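Local coordinates for protein HupZ (Streptococcus sp. 'group A', PDB 5ESC) that transforms heme in vitro, acting as a dimeric enzyme of split-barrel fold, at residues A[33-38]-A[94-99]; A[29-34]-A[44-49]; A[8-13]-A[75-80]; A[87-92]-A[107-112]. One frame throughout, in Å; residues are numbered along the deposited sequence. Where two conformers were deposited one is given.

Interaction 1: residues A[33-38]-A[94-99]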
# COMPACT_ATOMS: atom_id res chain seq x y z
N SER A 33 -13.18 0.75 -4.86
CA SER A 33 -13.99 0.22 -5.98
C SER A 33 -13.16 -0.78 -6.82
O SER A 33 -13.62 -1.22 -7.86
CB SER A 33 -14.37 1.30 -6.95
OG SER A 33 -13.26 2.03 -7.48
N MET A 34 -11.93 -1.08 -6.39
CA MET A 34 -11.08 -1.99 -7.18
C MET A 34 -11.78 -3.36 -7.30
O MET A 34 -12.20 -3.92 -6.26
CB MET A 34 -9.75 -2.14 -6.56
CG MET A 34 -8.73 -2.97 -7.44
SD MET A 34 -8.06 -2.09 -8.86
CE MET A 34 -7.02 -0.81 -8.14
N ARG A 35 -11.93 -3.92 -8.49
CA ARG A 35 -12.63 -5.19 -8.66
C ARG A 35 -12.20 -5.91 -9.90
O ARG A 35 -11.71 -5.28 -10.82
CB ARG A 35 -14.11 -4.90 -8.79
CG ARG A 35 -14.53 -3.91 -9.87
CD ARG A 35 -15.89 -3.27 -9.52
NE ARG A 35 -16.42 -2.42 -10.58
CZ ARG A 35 -16.15 -1.15 -10.78
NH1 ARG A 35 -16.67 -0.52 -11.81
NH2 ARG A 35 -15.36 -0.46 -9.96
N LEU A 36 -12.48 -7.18 -10.02
CA LEU A 36 -12.02 -7.95 -11.16
C LEU A 36 -12.94 -7.75 -12.34
O LEU A 36 -14.17 -7.75 -12.20
CB LEU A 36 -11.95 -9.46 -10.82
CG LEU A 36 -10.80 -10.02 -10.04
CD1 LEU A 36 -11.07 -11.47 -9.56
CD2 LEU A 36 -9.40 -9.90 -10.66
N TRP A 37 -12.34 -7.60 -13.52
CA TRP A 37 -13.00 -7.57 -14.80
C TRP A 37 -12.95 -8.97 -15.41
O TRP A 37 -13.91 -9.40 -16.07
CB TRP A 37 -12.26 -6.62 -15.74
CG TRP A 37 -12.93 -6.51 -17.07
CD1 TRP A 37 -12.61 -7.19 -18.23
CD2 TRP A 37 -14.09 -5.71 -17.40
NE1 TRP A 37 -13.45 -6.86 -19.19
CE2 TRP A 37 -14.38 -5.96 -18.76
CE3 TRP A 37 -14.90 -4.83 -16.69
CZ2 TRP A 37 -15.42 -5.34 -19.44
CZ3 TRP A 37 -15.97 -4.21 -17.36
CH2 TRP A 37 -16.20 -4.45 -18.71
N ASP A 38 -11.76 -9.59 -15.37
CA ASP A 38 -11.58 -10.96 -15.86
C ASP A 38 -10.44 -11.57 -15.04
O ASP A 38 -9.89 -10.91 -14.14
CB ASP A 38 -11.39 -11.05 -17.38
CG ASP A 38 -10.15 -10.38 -17.93
OD1 ASP A 38 -9.13 -10.23 -17.26
OD2 ASP A 38 -10.18 -10.00 -19.09
N LYS A 94 -19.38 3.57 -14.93
CA LYS A 94 -20.44 4.57 -14.71
C LYS A 94 -21.73 3.94 -14.14
O LYS A 94 -22.41 4.28 -13.16
CB LYS A 94 -20.81 5.14 -16.05
CG LYS A 94 -19.96 6.28 -16.46
CD LYS A 94 -20.79 7.25 -17.31
CE LYS A 94 -20.47 7.06 -18.74
NZ LYS A 94 -21.55 7.00 -19.75
N LYS A 95 -21.99 2.85 -14.79
CA LYS A 95 -23.11 2.04 -14.42
C LYS A 95 -23.01 1.46 -13.01
O LYS A 95 -23.91 1.62 -12.19
CB LYS A 95 -23.26 0.87 -15.39
CG LYS A 95 -24.45 -0.05 -15.13
CD LYS A 95 -25.79 0.75 -15.26
CE LYS A 95 -27.10 -0.09 -15.22
NZ LYS A 95 -28.34 0.75 -15.12
N TRP A 96 -21.85 0.85 -12.72
CA TRP A 96 -21.52 0.40 -11.39
C TRP A 96 -21.61 1.45 -10.30
O TRP A 96 -21.97 1.16 -9.15
CB TRP A 96 -20.11 -0.21 -11.39
CG TRP A 96 -19.70 -0.87 -10.22
CD1 TRP A 96 -19.81 -2.21 -9.95
CD2 TRP A 96 -19.04 -0.29 -9.07
NE1 TRP A 96 -19.29 -2.48 -8.72
CE2 TRP A 96 -18.82 -1.33 -8.15
CE3 TRP A 96 -18.62 1.01 -8.75
CZ2 TRP A 96 -18.15 -1.11 -6.91
CZ3 TRP A 96 -18.02 1.24 -7.53
CH2 TRP A 96 -17.80 0.18 -6.61
N ALA A 97 -21.27 2.68 -10.63
CA ALA A 97 -21.26 3.77 -9.65
C ALA A 97 -22.67 4.15 -9.12
O ALA A 97 -22.81 4.71 -8.04
CB ALA A 97 -20.61 4.97 -10.27
N GLN A 98 -23.67 3.83 -9.89
CA GLN A 98 -25.06 4.27 -9.62
C GLN A 98 -25.60 3.60 -8.38
O GLN A 98 -25.63 2.36 -8.32
CB GLN A 98 -25.91 3.90 -10.81
CG GLN A 98 -25.67 4.84 -11.99
CD GLN A 98 -26.43 4.42 -13.22
OE1 GLN A 98 -27.21 3.48 -13.19
NE2 GLN A 98 -26.18 5.10 -14.31
N GLY A 99 -25.90 4.39 -7.35
CA GLY A 99 -26.29 3.87 -6.06
C GLY A 99 -25.10 3.69 -5.15
O GLY A 99 -25.27 3.29 -4.00
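Trp96 receives the guanidinium of Arg35 flat on its indole, a cation-pi stack that joins helix 88-97 to the edge strand 35-38 of the split-barrel sheet. Along 94-99 the last turn of the helix runs out into a loop: Lys94 turns its side chain away from the strand, and the chain of Lys95 leads off as well. Trp96 then carries the whole contact. Its CG stands anti to the backbone N (chi1 -172°), which sends the ring out from the helix toward 33-38. Over one face lies Arg35, extended from CG to NE, its plane 11° from that of the indole. Arg35 CZ sits 3.6 Å from the centroid of the five-membered ring, over its face, and Arg35 CD continues the cover as a CH-pi contact, 3.9 Å from the same centroid. NE of Arg35 and NE1 of Trp96 lie 3.4 Å apart, but both are donors, so the closeness comes from stacking and not from a bond. Farther along the indole, Ser33 CB reaches the six-membered ring obliquely. After Trp96, Ala97 packs its methyl on Asn45 of the neighbouring strand 41-46. The same asparagine helps to hold the arginine: Arg35 NH2 bonds to Asn45 OD1 and also donates to Ser33 O. Together with the indole stack, these two bonds limit how the guanidinium can turn; Arg35 NH2 and Ser33 O are 2.8 Å apart, the acceptor lying 8° out of the guanidinium plane.

Interaction 2: residues A[29-34]-A[44-49]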
# COMPACT_ATOMS: atom_id res chain seq x y z
N GLY A 29 -2.20 4.57 -1.86
CA GLY A 29 -3.54 4.96 -1.47
C GLY A 29 -4.55 3.82 -1.67
O GLY A 29 -4.29 2.90 -2.47
N PRO A 30 -5.68 3.85 -0.94
CA PRO A 30 -6.72 2.84 -1.03
C PRO A 30 -7.63 3.09 -2.28
O PRO A 30 -7.84 4.25 -2.70
CB PRO A 30 -7.56 3.12 0.24
CG PRO A 30 -7.41 4.60 0.45
CD PRO A 30 -6.04 4.94 -0.00
N LYS A 31 -8.18 2.03 -2.88
CA LYS A 31 -9.17 2.17 -3.95
C LYS A 31 -10.28 1.21 -3.61
O LYS A 31 -10.24 -0.00 -3.98
CB LYS A 31 -8.56 1.90 -5.36
CG LYS A 31 -7.55 2.93 -5.92
CD LYS A 31 -8.18 4.32 -6.07
CE LYS A 31 -7.21 5.39 -6.52
NZ LYS A 31 -8.07 6.62 -6.82
N ARG A 32 -11.33 1.69 -2.96
CA ARG A 32 -12.33 0.78 -2.53
C ARG A 32 -13.18 0.17 -3.66
O ARG A 32 -13.87 -0.76 -3.42
CB ARG A 32 -13.25 1.42 -1.48
CG ARG A 32 -13.98 2.60 -1.96
CD ARG A 32 -14.74 3.17 -0.74
NE ARG A 32 -15.75 4.12 -1.20
CZ ARG A 32 -17.02 3.82 -1.54
NH1 ARG A 32 -17.51 2.56 -1.43
NH2 ARG A 32 -17.82 4.79 -1.97
N SER A 33 -13.18 0.75 -4.86
CA SER A 33 -13.99 0.22 -5.98
C SER A 33 -13.16 -0.78 -6.82
O SER A 33 -13.62 -1.22 -7.86
CB SER A 33 -14.37 1.30 -6.95
OG SER A 33 -13.26 2.03 -7.48
N MET A 34 -11.93 -1.08 -6.39
CA MET A 34 -11.08 -1.99 -7.18
C MET A 34 -11.78 -3.36 -7.30
O MET A 34 -12.20 -3.92 -6.26
CB MET A 34 -9.75 -2.14 -6.56
CG MET A 34 -8.73 -2.97 -7.44
SD MET A 34 -8.06 -2.09 -8.86
CE MET A 34 -7.02 -0.81 -8.14
N TYR A 44 -11.11 -0.00 -11.65
CA TYR A 44 -11.54 0.79 -10.51
C TYR A 44 -12.19 2.08 -11.02
O TYR A 44 -11.90 2.49 -12.13
CB TYR A 44 -10.40 1.08 -9.48
CG TYR A 44 -9.44 2.21 -9.82
CD1 TYR A 44 -8.30 1.98 -10.56
CD2 TYR A 44 -9.68 3.51 -9.39
CE1 TYR A 44 -7.40 3.01 -10.88
CE2 TYR A 44 -8.76 4.57 -9.71
CZ TYR A 44 -7.63 4.29 -10.45
OH TYR A 44 -6.69 5.23 -10.78
N ASN A 45 -13.03 2.70 -10.24
CA ASN A 45 -13.62 3.99 -10.63
C ASN A 45 -12.71 5.16 -10.17
O ASN A 45 -12.44 5.26 -8.97
CB ASN A 45 -14.97 4.12 -9.96
CG ASN A 45 -16.02 3.40 -10.67
OD1 ASN A 45 -15.84 2.26 -11.03
ND2 ASN A 45 -17.19 4.06 -10.89
N GLU A 46 -12.23 6.02 -11.07
CA GLU A 46 -11.31 7.07 -10.74
C GLU A 46 -12.17 8.32 -10.62
O GLU A 46 -12.69 8.78 -11.61
CB GLU A 46 -10.31 7.31 -11.86
CG GLU A 46 -9.36 8.46 -11.57
CD GLU A 46 -8.75 8.38 -10.19
OE1 GLU A 46 -9.32 9.00 -9.28
OE2 GLU A 46 -7.72 7.63 -10.01
N ASN A 47 -12.29 8.88 -9.45
CA ASN A 47 -13.18 10.03 -9.25
C ASN A 47 -12.36 11.30 -9.08
O ASN A 47 -12.91 12.36 -8.80
CB ASN A 47 -14.04 9.79 -8.01
CG ASN A 47 -14.99 8.61 -8.16
OD1 ASN A 47 -15.47 8.34 -9.26
ND2 ASN A 47 -15.20 7.85 -7.08
N THR A 48 -11.04 11.20 -9.21
CA THR A 48 -10.17 12.30 -8.85
C THR A 48 -9.16 12.58 -9.99
O THR A 48 -9.11 11.86 -11.01
CB THR A 48 -9.35 11.92 -7.55
OG1 THR A 48 -8.30 10.98 -7.90
CG2 THR A 48 -10.23 11.29 -6.47
N ASP A 49 -8.37 13.65 -9.81
CA ASP A 49 -7.13 13.78 -10.59
C ASP A 49 -5.95 13.71 -9.65
O ASP A 49 -4.99 14.45 -9.77
CB ASP A 49 -7.04 14.99 -11.57
CG ASP A 49 -7.52 14.64 -12.98
OD1 ASP A 49 -8.76 14.58 -13.12
OD2 ASP A 49 -6.71 14.39 -13.91
O HOH W 1 -11.16 7.31 -7.22
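Lys31 to Met34 form a type I beta turn, closed by Met34 N bonding to Lys31 O, which brings Met34 CA within 4.4 Å of Tyr44 CA. Lys31 CG lies over one face of the Tyr44 ring, offset toward the rim, and Lys31 CE comes to 3.6 Å from Tyr44 CE2. The bend at chi2 (-61°) takes the chain obliquely across the ring and carries NZ on to Glu46 OE2, a long salt bridge of 3.4 Å. Tyr44 OH donates to Glu46 OE2 at 2.7 Å, meeting it on the anti side; Thr48 N uses the anti lone pair of OE1, and Thr48 OG1 donates to OE1 from above the carboxylate plane. The buried Glu46 is thus fixed in orientation, and the charge on Lys31 probably stabilises it. One water accepts from Asn47 N, donates to Asn45 O and takes a weak bond from Lys31 NZ. Ser33 OG, at the Tyr44 ring edge, accepts from Asn45 N at 2.8 Å. Met34 CE lies 3.9 Å from Tyr44 CD1. Ile56 of helix 51-59 also packs on Tyr44. Strand 26-31 is thereby tied to strand 41-46, not its neighbour in the sheet, as where a split barrel curls round on itself.

Interaction 3: residues A[8-13]-A[75-80]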
# COMPACT_ATOMS: atom_id res chain seq x y z
N ASP A 8 -11.89 -14.14 -2.79
CA ASP A 8 -12.52 -13.85 -1.50
C ASP A 8 -11.89 -12.63 -0.87
O ASP A 8 -12.60 -11.80 -0.34
CB ASP A 8 -12.36 -15.01 -0.51
CG ASP A 8 -13.07 -16.27 -0.95
OD1 ASP A 8 -14.01 -16.24 -1.80
OD2 ASP A 8 -12.62 -17.32 -0.43
N LEU A 9 -10.55 -12.57 -0.89
CA LEU A 9 -9.82 -11.37 -0.42
C LEU A 9 -10.15 -10.13 -1.17
O LEU A 9 -10.48 -9.08 -0.57
CB LEU A 9 -8.30 -11.56 -0.45
CG LEU A 9 -7.80 -12.16 0.86
CD1 LEU A 9 -7.83 -13.67 0.78
CD2 LEU A 9 -6.40 -11.71 1.18
N ILE A 10 -10.08 -10.26 -2.50
CA ILE A 10 -10.43 -9.15 -3.38
C ILE A 10 -11.82 -8.67 -3.04
O ILE A 10 -12.08 -7.46 -2.96
CB ILE A 10 -10.36 -9.55 -4.92
CG1 ILE A 10 -8.90 -9.82 -5.33
CG2 ILE A 10 -10.98 -8.45 -5.73
CD1 ILE A 10 -8.65 -10.53 -6.64
N ASN A 11 -12.75 -9.64 -2.86
CA ASN A 11 -14.16 -9.29 -2.53
C ASN A 11 -14.31 -8.79 -1.10
O ASN A 11 -15.17 -8.04 -0.78
CB ASN A 11 -15.12 -10.46 -2.72
CG ASN A 11 -15.42 -10.79 -4.18
OD1 ASN A 11 -15.29 -9.96 -5.10
ND2 ASN A 11 -15.82 -12.05 -4.41
N ASN A 12 -13.44 -9.23 -0.22
CA ASN A 12 -13.58 -8.86 1.20
C ASN A 12 -12.66 -7.82 1.79
O ASN A 12 -13.00 -7.29 2.84
CB ASN A 12 -13.61 -10.14 2.05
CG ASN A 12 -14.87 -10.92 1.80
OD1 ASN A 12 -15.93 -10.38 2.03
ND2 ASN A 12 -14.77 -12.08 1.20
N GLN A 13 -11.54 -7.49 1.12
CA GLN A 13 -10.54 -6.57 1.69
C GLN A 13 -10.39 -5.33 0.77
O GLN A 13 -10.82 -5.34 -0.38
CB GLN A 13 -9.18 -7.28 1.89
CG GLN A 13 -9.22 -8.60 2.66
CD GLN A 13 -9.78 -8.42 4.07
OE1 GLN A 13 -9.73 -7.32 4.62
NE2 GLN A 13 -10.42 -9.46 4.60
N TYR A 75 -2.39 -11.10 -1.03
CA TYR A 75 -1.79 -11.21 -2.36
C TYR A 75 -1.42 -9.85 -2.85
O TYR A 75 -2.10 -8.84 -2.53
CB TYR A 75 -2.77 -11.85 -3.32
CG TYR A 75 -3.07 -13.30 -3.02
CD1 TYR A 75 -2.23 -14.34 -3.50
CD2 TYR A 75 -4.19 -13.62 -2.26
CE1 TYR A 75 -2.52 -15.67 -3.17
CE2 TYR A 75 -4.49 -14.93 -1.93
CZ TYR A 75 -3.67 -15.93 -2.39
OH TYR A 75 -4.04 -17.18 -2.04
N ARG A 76 -0.39 -9.83 -3.65
CA ARG A 76 0.10 -8.62 -4.32
C ARG A 76 -0.01 -8.88 -5.85
O ARG A 76 0.53 -9.90 -6.34
CB ARG A 76 1.57 -8.37 -3.89
CG ARG A 76 2.34 -7.28 -4.65
CD ARG A 76 3.64 -6.86 -3.95
NE ARG A 76 4.58 -7.97 -3.90
CZ ARG A 76 5.59 -8.15 -4.73
NH1 ARG A 76 5.89 -7.26 -5.67
NH2 ARG A 76 6.35 -9.23 -4.61
N PHE A 77 -0.75 -8.03 -6.56
CA PHE A 77 -0.93 -8.11 -8.01
C PHE A 77 -0.05 -7.02 -8.66
O PHE A 77 -0.15 -5.77 -8.37
CB PHE A 77 -2.40 -7.94 -8.36
CG PHE A 77 -3.29 -8.95 -7.73
CD1 PHE A 77 -3.69 -8.81 -6.42
CD2 PHE A 77 -3.66 -10.10 -8.41
CE1 PHE A 77 -4.45 -9.79 -5.78
CE2 PHE A 77 -4.45 -11.07 -7.80
CZ PHE A 77 -4.84 -10.92 -6.46
N VAL A 78 0.83 -7.43 -9.54
CA VAL A 78 1.71 -6.51 -10.20
C VAL A 78 1.37 -6.40 -11.65
O VAL A 78 1.17 -7.45 -12.31
CB VAL A 78 3.18 -6.93 -10.09
CG1 VAL A 78 4.11 -5.91 -10.78
CG2 VAL A 78 3.60 -7.09 -8.63
N GLY A 79 1.40 -5.18 -12.21
CA GLY A 79 1.17 -5.06 -13.67
C GLY A 79 1.30 -3.67 -14.19
O GLY A 79 2.03 -2.83 -13.58
N THR A 80 0.63 -3.41 -15.32
CA THR A 80 0.65 -2.13 -15.96
C THR A 80 -0.80 -1.64 -16.09
O THR A 80 -1.68 -2.46 -16.32
CB THR A 80 1.34 -2.18 -17.35
OG1 THR A 80 1.56 -0.85 -17.79
CG2 THR A 80 0.50 -2.91 -18.43
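The two aromatic rings of strand 73-84 meet helix 4-12 differently: Tyr75 is touched at its edge, near the ring plane, by Leu9 CD1, loosely at 4.5 Å from Tyr75 CE2, whereas Phe77 is approached obliquely by Ile10 CD1, 3.8 Å from Phe77 CZ. Ile10 points its CB past the strand, but CG1 lies anti to the carbonyl carbon (chi1 -68°) and the chain runs on extended, so the terminal methyl reaches the far end of the Phe77 ring. Two residues apart on a strand, Tyr75 and Phe77 fall on the same side of the split-barrel sheet, on which the helix packs, while successive helix residues supply the two aliphatic tips. Further cover comes from strand 61-68, where Phe66 meets Ile10 and Asp68 meets Leu9, and from Phe42, whose ring packs edge-to-face with Phe77. On the reverse side of the strand, Arg76 and Val78 pack against Asn27 and Gln25 of the second subunit. With Leu9 CA and Tyr75 CA 8.3 Å apart and no hydrogen bond between the segments, the N-terminal helix is held here by dispersion and burial of apolar surface, which impose no strict direction on the groups.

Interaction 4: residues A[87-92]-A[107-112]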
# COMPACT_ATOMS: atom_id res chain seq x y z
N GLY A 87 -15.70 4.37 -23.70
CA GLY A 87 -15.61 2.97 -24.17
C GLY A 87 -16.22 2.05 -23.13
O GLY A 87 -16.76 2.48 -22.10
N ALA A 88 -16.19 0.77 -23.39
CA ALA A 88 -16.92 -0.22 -22.57
C ALA A 88 -16.51 -0.32 -21.14
O ALA A 88 -17.34 -0.64 -20.31
CB ALA A 88 -16.79 -1.59 -23.25
N TYR A 89 -15.18 -0.13 -20.81
CA TYR A 89 -14.80 -0.23 -19.47
C TYR A 89 -15.41 0.99 -18.71
O TYR A 89 -15.92 0.86 -17.59
CB TYR A 89 -13.33 -0.19 -19.29
CG TYR A 89 -12.58 -1.40 -19.72
CD1 TYR A 89 -12.77 -2.60 -19.08
CD2 TYR A 89 -11.60 -1.30 -20.74
CE1 TYR A 89 -11.93 -3.73 -19.42
CE2 TYR A 89 -10.79 -2.39 -21.08
CZ TYR A 89 -10.99 -3.62 -20.44
OH TYR A 89 -10.19 -4.65 -20.88
N TYR A 90 -15.29 2.14 -19.27
CA TYR A 90 -15.79 3.35 -18.67
C TYR A 90 -17.31 3.31 -18.47
O TYR A 90 -17.79 3.69 -17.45
CB TYR A 90 -15.35 4.58 -19.50
CG TYR A 90 -15.91 5.84 -18.90
CD1 TYR A 90 -15.40 6.32 -17.72
CD2 TYR A 90 -17.04 6.46 -19.44
CE1 TYR A 90 -15.91 7.46 -17.10
CE2 TYR A 90 -17.55 7.63 -18.84
CZ TYR A 90 -17.01 8.06 -17.63
OH TYR A 90 -17.46 9.16 -16.96
N GLU A 91 -18.06 2.89 -19.49
CA GLU A 91 -19.52 2.76 -19.37
C GLU A 91 -19.95 1.77 -18.30
O GLU A 91 -20.86 2.05 -17.51
CB GLU A 91 -20.18 2.45 -20.75
CG GLU A 91 -19.98 3.54 -21.80
CD GLU A 91 -20.58 4.90 -21.42
OE1 GLU A 91 -21.76 4.88 -20.94
OE2 GLU A 91 -19.89 5.98 -21.55
N ALA A 92 -19.19 0.65 -18.15
CA ALA A 92 -19.41 -0.24 -17.02
C ALA A 92 -19.16 0.48 -15.66
O ALA A 92 -19.92 0.26 -14.70
CB ALA A 92 -18.53 -1.49 -17.07
N VAL A 107 -12.03 5.50 -15.78
CA VAL A 107 -11.86 4.20 -15.22
C VAL A 107 -10.34 3.81 -15.28
O VAL A 107 -9.68 4.11 -16.28
CB VAL A 107 -12.74 3.14 -15.99
CG1 VAL A 107 -12.44 3.03 -17.50
CG2 VAL A 107 -12.73 1.78 -15.27
N GLY A 108 -9.82 3.22 -14.24
CA GLY A 108 -8.46 2.71 -14.19
C GLY A 108 -8.56 1.23 -14.58
O GLY A 108 -9.44 0.54 -14.10
N ILE A 109 -7.64 0.72 -15.41
CA ILE A 109 -7.76 -0.65 -15.86
C ILE A 109 -6.37 -1.25 -15.60
O ILE A 109 -5.40 -0.63 -16.09
CB ILE A 109 -8.00 -0.68 -17.30
CG1 ILE A 109 -9.40 -0.17 -17.65
CG2 ILE A 109 -8.05 -2.15 -17.83
CD1 ILE A 109 -9.25 0.68 -18.86
N ILE A 110 -6.27 -2.34 -14.86
CA ILE A 110 -4.96 -2.83 -14.45
C ILE A 110 -4.84 -4.16 -15.17
O ILE A 110 -5.62 -5.03 -14.92
CB ILE A 110 -4.87 -3.03 -12.96
CG1 ILE A 110 -4.90 -1.70 -12.17
CG2 ILE A 110 -3.60 -3.69 -12.50
CD1 ILE A 110 -6.21 -0.99 -12.16
N HIS A 111 -3.78 -4.29 -15.94
CA HIS A 111 -3.41 -5.54 -16.65
C HIS A 111 -2.42 -6.30 -15.78
O HIS A 111 -1.27 -5.91 -15.63
CB HIS A 111 -2.83 -5.20 -18.01
CG HIS A 111 -3.75 -4.37 -18.85
ND1 HIS A 111 -4.87 -4.88 -19.46
CD2 HIS A 111 -3.74 -3.05 -19.16
CE1 HIS A 111 -5.49 -3.93 -20.12
NE2 HIS A 111 -4.84 -2.81 -19.94
N VAL A 112 -2.91 -7.35 -15.17
CA VAL A 112 -2.16 -8.10 -14.23
C VAL A 112 -1.09 -8.95 -14.94
O VAL A 112 -1.38 -9.68 -15.89
CB VAL A 112 -3.05 -8.96 -13.35
CG1 VAL A 112 -2.20 -9.92 -12.52
CG2 VAL A 112 -3.87 -8.09 -12.44
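Tyr89 lies across Ile109 where helix 88-97 packs on strand 106-117 of the split-barrel sheet, the short segments' axes 8.4 Å apart at closest approach and 121° from parallel. Followed outward, Tyr89 begins with CB, 3.8 Å from Val107 CG1. With CG anti to the carbonyl carbon (chi1 -72°), the ring swings out over Ile109. CG comes to 4.0 Å from both CG1 and CD1 of Ile109, and CD2 makes the closest approach of this side chain, 3.6 Å to Ile109 CD1. CE2 still meets that methyl, and CZ comes near Ile109 CG2. The isoleucine therefore runs beneath one ring face at about a right angle, its CG1 19° off the ring normal in a CH-pi contact. Trp37 packs edge-to-face with the same ring, and Ile43 of strand 41-46 also touches it. The neighbouring Tyr90 is used otherwise. Val107 CG1 nestles against its backbone, 3.5 Å from Tyr90 N, and against its CB, while the backbone N of Val107 lies in plane at the ring edge. The hydroxyl of Tyr90 bonds to the carbonyl O of Pro104, outside the two segments. No hydrogen bond crosses between the segments: the helix is seated on the sheet through aliphatic groups against aromatic carbon, and the polar ends of such side chains can be satisfied elsewhere, as Tyr90 OH demonstrates.

Interactions 2 and 3 are buried, on opposite sides of the chain's centre, whereas 1 and 4 are only partly buried and share helix 88-97. That helix is fixed at two places, by an aromatic-aliphatic face near its start and by a charged stack at its end, and Trp37 of 33-38 touches Tyr89 of interaction 4. Interactions 1 and 2 share Ser33 and Met34 and meet through Arg35 NH2 and Asn45 OD1. Polar chemistry dominates interaction 2, where a buried carboxylate is bonded by several donors; interactions 3 and 4 are apolar helix-on-sheet contacts. All four reach one sheet: strand 106-117 of interaction 4 pairs with 41-46 of interaction 2 and with 73-84 of interaction 3.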